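Local coordinates for vinylacetyl-CoA Delta-isomerase (PDB 6VJR), which probably acts as a flavin- and iron-sulfur-dependent 4-hydroxybutyryl-CoA dehydratase with vinylacetyl-CoA isomerase activity, at residues V302-N314 / N420-T432. Numbering follows the deposited sequence.
Sequences VLIGAAATIADYN and NRMRILRLIENMT
Asn314 OD1 is gripped by two nitrogens of Arg421, with NH2 at 2.9 Å and NE at 3.0 Å. The oxygen lies at the edge of the guanidinium, in its plane. NE lies nearly in line with the C=O (C=O...N 174°), while NH2 sits above the amide plane; both N-H bonds are bent. Arg421 NH1 bonds Leu410 O, a second anchor for the guanidinium. Asn314 also touches bound FAD, which makes Arg421 a second-shell residue of the flavin pocket. With alanine in place of Arg421, Asn314 OD1 would probably lose both donors across the contact, and its amide could be less firmly oriented beside the flavin. The two helices run roughly antiparallel, at 144°, in the helical C-terminal part shared with the 4-hydroxyphenylacetate 3-hydroxylase family, of the acyl-CoA dehydrogenase clan. They mesh by knobs-into-holes packing. Ile310 enters among Arg421, Ile424, Leu425 and Ile428; its CG1 branch, trans to the backbone N (chi1 -170°), carries CD1 to 3.8 Å from Leu425 CD2. Ile424 fits among Ala306, Thr309, Ile310 and Tyr313. Ile428 CG1 meets Ala306 CB at 3.7 Å. At the far end Val302 crosses Met431 at about a right angle, its CG1 3.8 Å from Met431 SD. Thr309 CG2 lies over one face of the Tyr313 ring, toward its rim. Tyr313 OH lies against Asn420 CB and hydrogen-bonds Asp480 of a neighbouring subunit.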
loop_
_atom_site.group_PDB
_atom_site.type_symbol
_atom_site.label_atom_id
_atom_site.label_comp_id
_atom_site.label_asym_id
_atom_site.label_seq_id
_atom_site.Cartn_x
_atom_site.Cartn_y
_atom_site.Cartn_z
ATOM N N VAL A 302 7.490 -19.981 8.696
ATOM C CA VAL A 302 6.581 -20.745 9.557
ATOM C C VAL A 302 5.130 -20.294 9.343
ATOM O O VAL A 302 4.253 -21.132 9.190
ATOM C CB VAL A 302 7.006 -20.636 11.036
ATOM C CG1 VAL A 302 5.966 -21.253 11.958
ATOM C CG2 VAL A 302 8.376 -21.233 11.289
ATOM N N LEU A 303 4.870 -18.986 9.366
ATOM C CA LEU A 303 3.520 -18.454 9.226
ATOM C C LEU A 303 2.922 -18.808 7.865
ATOM O O LEU A 303 1.761 -19.143 7.732
ATOM C CB LEU A 303 3.551 -16.978 9.567
ATOM C CG LEU A 303 2.166 -16.336 9.665
ATOM C CD1 LEU A 303 1.232 -17.065 10.550
ATOM C CD2 LEU A 303 2.356 -14.890 10.157
ATOM N N ILE A 304 3.748 -18.726 6.821
ATOM C CA ILE A 304 3.326 -19.094 5.478
ATOM C C ILE A 304 2.939 -20.578 5.463
ATOM O O ILE A 304 1.896 -20.997 4.962
ATOM C CB ILE A 304 4.428 -18.779 4.467
ATOM C CG1 ILE A 304 4.626 -17.289 4.303
ATOM C CG2 ILE A 304 4.158 -19.502 3.152
ATOM C CD1 ILE A 304 5.915 -16.923 3.601
ATOM N N GLY A 305 3.793 -21.402 6.068
ATOM C CA GLY A 305 3.512 -22.810 6.196
ATOM C C GLY A 305 2.209 -23.080 6.964
ATOM O O GLY A 305 1.462 -23.994 6.608
ATOM N N ALA A 306 1.952 -22.319 8.033
ATOM C CA ALA A 306 0.728 -22.485 8.787
ATOM C C ALA A 306 -0.486 -22.116 7.944
ATOM O O ALA A 306 -1.486 -22.841 7.973
ATOM C CB ALA A 306 0.787 -21.694 10.035
ATOM N N ALA A 307 -0.397 -21.001 7.199
ATOM C CA ALA A 307 -1.510 -20.579 6.361
ATOM C C ALA A 307 -1.785 -21.659 5.286
ATOM O O ALA A 307 -2.923 -22.016 4.991
ATOM C CB ALA A 307 -1.150 -19.249 5.751
ATOM N N ALA A 308 -0.729 -22.215 4.666
ATOM C CA ALA A 308 -0.890 -23.238 3.632
ATOM C C ALA A 308 -1.511 -24.495 4.228
ATOM O O ALA A 308 -2.316 -25.173 3.577
ATOM C CB ALA A 308 0.419 -23.542 2.943
ATOM N N THR A 309 -1.104 -24.811 5.470
ATOM C CA THR A 309 -1.662 -25.979 6.142
ATOM C C THR A 309 -3.158 -25.812 6.399
ATOM O O THR A 309 -3.910 -26.749 6.141
ATOM C CB THR A 309 -0.889 -26.304 7.401
ATOM O OG1 THR A 309 0.479 -26.585 7.099
ATOM C CG2 THR A 309 -1.512 -27.450 8.161
ATOM N N ILE A 310 -3.571 -24.681 6.982
ATOM C CA ILE A 310 -5.003 -24.512 7.254
ATOM C C ILE A 310 -5.823 -24.521 5.954
ATOM O O ILE A 310 -6.927 -25.061 5.908
ATOM C CB ILE A 310 -5.289 -23.317 8.184
ATOM C CG1 ILE A 310 -6.732 -23.286 8.645
ATOM C CG2 ILE A 310 -4.947 -21.978 7.530
ATOM C CD1 ILE A 310 -7.217 -24.508 9.395
ATOM N N ALA A 311 -5.317 -23.939 4.867
ATOM C CA ALA A 311 -6.001 -23.977 3.578
ATOM C C ALA A 311 -6.232 -25.421 3.129
ATOM O O ALA A 311 -7.325 -25.788 2.678
ATOM C CB ALA A 311 -5.267 -23.192 2.510
ATOM N N ASP A 312 -5.201 -26.263 3.289
ATOM C CA ASP A 312 -5.278 -27.685 2.996
ATOM C C ASP A 312 -6.346 -28.372 3.845
ATOM O O ASP A 312 -7.252 -29.024 3.304
ATOM C CB ASP A 312 -3.885 -28.249 3.213
ATOM C CG ASP A 312 -3.733 -29.745 3.145
ATOM O OD1 ASP A 312 -4.749 -30.394 2.985
ATOM O OD2 ASP A 312 -2.578 -30.237 3.287
ATOM N N TYR A 313 -6.310 -28.130 5.160
ATOM C CA TYR A 313 -7.263 -28.752 6.075
ATOM C C TYR A 313 -8.703 -28.304 5.790
ATOM O O TYR A 313 -9.660 -29.054 6.065
ATOM C CB TYR A 313 -6.856 -28.377 7.496
ATOM C CG TYR A 313 -5.592 -29.031 8.040
ATOM C CD1 TYR A 313 -4.996 -30.129 7.414
ATOM C CD2 TYR A 313 -5.086 -28.631 9.273
ATOM C CE1 TYR A 313 -3.889 -30.732 7.975
ATOM C CE2 TYR A 313 -4.010 -29.272 9.851
ATOM C CZ TYR A 313 -3.443 -30.354 9.223
ATOM O OH TYR A 313 -2.345 -30.940 9.814
ATOM N N ASN A 314 -8.849 -27.044 5.327
ATOM C CA ASN A 314 -10.149 -26.496 4.999
ATOM C C ASN A 314 -10.690 -27.011 3.685
ATOM O O ASN A 314 -11.853 -26.742 3.395
ATOM C CB ASN A 314 -10.196 -24.972 5.004
ATOM C CG ASN A 314 -10.033 -24.341 6.360
ATOM O OD1 ASN A 314 -10.281 -24.972 7.390
ATOM N ND2 ASN A 314 -9.707 -23.051 6.374
ATOM N N ASN A 420 -5.457 -31.689 14.743
ATOM C CA ASN A 420 -4.444 -31.024 13.934
ATOM C C ASN A 420 -4.936 -29.672 13.403
ATOM O O ASN A 420 -4.165 -28.696 13.367
ATOM C CB ASN A 420 -3.958 -31.892 12.784
ATOM C CG ASN A 420 -3.192 -33.111 13.237
ATOM O OD1 ASN A 420 -2.623 -33.148 14.331
ATOM N ND2 ASN A 420 -3.084 -34.072 12.346
ATOM N N ARG A 421 -6.224 -29.587 12.990
ATOM C CA ARG A 421 -6.775 -28.319 12.555
ATOM C C ARG A 421 -6.774 -27.300 13.692
ATOM O O ARG A 421 -6.403 -26.151 13.488
ATOM C CB ARG A 421 -8.135 -28.580 11.950
ATOM C CG ARG A 421 -8.798 -27.379 11.310
ATOM C CD ARG A 421 -9.987 -27.797 10.445
ATOM N NE ARG A 421 -10.637 -26.640 9.820
ATOM C CZ ARG A 421 -11.771 -26.037 10.194
ATOM N NH1 ARG A 421 -12.488 -26.533 11.189
ATOM N NH2 ARG A 421 -12.110 -24.891 9.612
ATOM N N MET A 422 -7.160 -27.729 14.885
ATOM C CA MET A 422 -7.072 -26.875 16.060
ATOM C C MET A 422 -5.644 -26.400 16.316
ATOM O O MET A 422 -5.418 -25.223 16.595
ATOM C CB MET A 422 -7.646 -27.541 17.308
ATOM C CG MET A 422 -9.091 -27.847 17.158
ATOM S SD MET A 422 -9.882 -28.607 18.589
ATOM C CE MET A 422 -9.019 -27.666 19.853
ATOM N N ARG A 423 -4.682 -27.313 16.272
ATOM C CA ARG A 423 -3.314 -26.941 16.572
ATOM C C ARG A 423 -2.793 -25.879 15.595
ATOM O O ARG A 423 -2.106 -24.945 15.994
ATOM C CB ARG A 423 -2.408 -28.183 16.525
ATOM C CG ARG A 423 -2.521 -29.053 17.758
ATOM C CD ARG A 423 -1.783 -30.374 17.578
ATOM N NE ARG A 423 -1.753 -31.205 18.771
ATOM C CZ ARG A 423 -1.050 -30.947 19.855
ATOM N NH1 ARG A 423 -0.109 -30.024 19.853
ATOM N NH2 ARG A 423 -1.210 -31.717 20.916
ATOM N N ILE A 424 -3.090 -26.043 14.299
ATOM C CA ILE A 424 -2.538 -25.110 13.326
ATOM C C ILE A 424 -3.215 -23.735 13.491
ATOM O O ILE A 424 -2.562 -22.703 13.398
ATOM C CB ILE A 424 -2.557 -25.632 11.880
ATOM C CG1 ILE A 424 -1.474 -24.910 11.075
ATOM C CG2 ILE A 424 -3.935 -25.525 11.241
ATOM C CD1 ILE A 424 -0.074 -25.403 11.389
ATOM N N LEU A 425 -4.516 -23.701 13.778
ATOM C CA LEU A 425 -5.193 -22.443 14.062
ATOM C C LEU A 425 -4.587 -21.719 15.266
ATOM O O LEU A 425 -4.358 -20.503 15.218
ATOM C CB LEU A 425 -6.696 -22.658 14.234
ATOM C CG LEU A 425 -7.475 -23.052 12.971
ATOM C CD1 LEU A 425 -8.791 -23.665 13.324
ATOM C CD2 LEU A 425 -7.690 -21.824 12.114
ATOM N N ARG A 426 -4.305 -22.476 16.329
ATOM C CA ARG A 426 -3.649 -21.899 17.516
ATOM C C ARG A 426 -2.267 -21.337 17.170
ATOM O O ARG A 426 -1.857 -20.330 17.716
ATOM C CB ARG A 426 -3.578 -22.899 18.675
ATOM C CG ARG A 426 -4.961 -23.128 19.289
ATOM C CD ARG A 426 -5.485 -21.879 19.961
ATOM N NE ARG A 426 -6.618 -22.227 20.808
ATOM C CZ ARG A 426 -7.742 -21.476 20.921
ATOM N NH1 ARG A 426 -7.721 -20.230 20.510
ATOM N NH2 ARG A 426 -8.808 -21.980 21.528
ATOM N N LEU A 427 -1.503 -22.024 16.299
ATOM C CA LEU A 427 -0.218 -21.506 15.870
ATOM C C LEU A 427 -0.371 -20.129 15.210
ATOM O O LEU A 427 0.383 -19.177 15.522
ATOM C CB LEU A 427 0.584 -22.499 15.048
ATOM C CG LEU A 427 1.968 -22.017 14.628
ATOM C CD1 LEU A 427 2.880 -21.746 15.810
ATOM C CD2 LEU A 427 2.587 -23.019 13.683
ATOM N N ILE A 428 -1.341 -20.021 14.296
ATOM C CA ILE A 428 -1.602 -18.743 13.621
ATOM C C ILE A 428 -2.004 -17.671 14.634
ATOM O O ILE A 428 -1.480 -16.558 14.588
ATOM C CB ILE A 428 -2.620 -18.903 12.481
ATOM C CG1 ILE A 428 -2.080 -19.842 11.416
ATOM C CG2 ILE A 428 -2.930 -17.540 11.877
ATOM C CD1 ILE A 428 -3.092 -20.256 10.355
ATOM N N GLU A 429 -2.903 -18.002 15.563
ATOM C CA GLU A 429 -3.284 -17.063 16.614
ATOM C C GLU A 429 -2.064 -16.599 17.420
ATOM O O GLU A 429 -1.868 -15.423 17.691
ATOM C CB GLU A 429 -4.342 -17.708 17.510
ATOM C CG GLU A 429 -4.923 -16.770 18.557
ATOM C CD GLU A 429 -5.631 -17.439 19.756
ATOM O OE1 GLU A 429 -5.385 -18.653 20.000
ATOM O OE2 GLU A 429 -6.438 -16.773 20.458
ATOM N N ASN A 430 -1.210 -17.552 17.779
ATOM C CA ASN A 430 -0.035 -17.274 18.581
ATOM C C ASN A 430 0.916 -16.292 17.905
ATOM O O ASN A 430 1.519 -15.463 18.570
ATOM C CB ASN A 430 0.681 -18.594 18.868
ATOM C CG ASN A 430 2.069 -18.487 19.449
ATOM O OD1 ASN A 430 2.266 -18.170 20.631
ATOM N ND2 ASN A 430 3.048 -18.699 18.604
ATOM N N MET A 431 1.069 -16.417 16.599
ATOM C CA MET A 431 2.005 -15.579 15.856
ATOM C C MET A 431 1.409 -14.234 15.424
ATOM O O MET A 431 2.182 -13.332 15.082
ATOM C CB MET A 431 2.535 -16.330 14.643
ATOM C CG MET A 431 3.359 -17.531 15.054
ATOM S SD MET A 431 4.151 -18.376 13.683
ATOM C CE MET A 431 5.485 -17.198 13.388
ATOM N N THR A 432 0.078 -14.088 15.404
ATOM C CA THR A 432 -0.556 -12.852 14.911
ATOM C C THR A 432 -1.227 -12.024 16.003
ATOM O O THR A 432 -1.353 -10.816 15.836
ATOM C CB THR A 432 -1.517 -13.233 13.784
ATOM O OG1 THR A 432 -2.611 -14.003 14.264
ATOM C CG2 THR A 432 -0.800 -13.938 12.644
#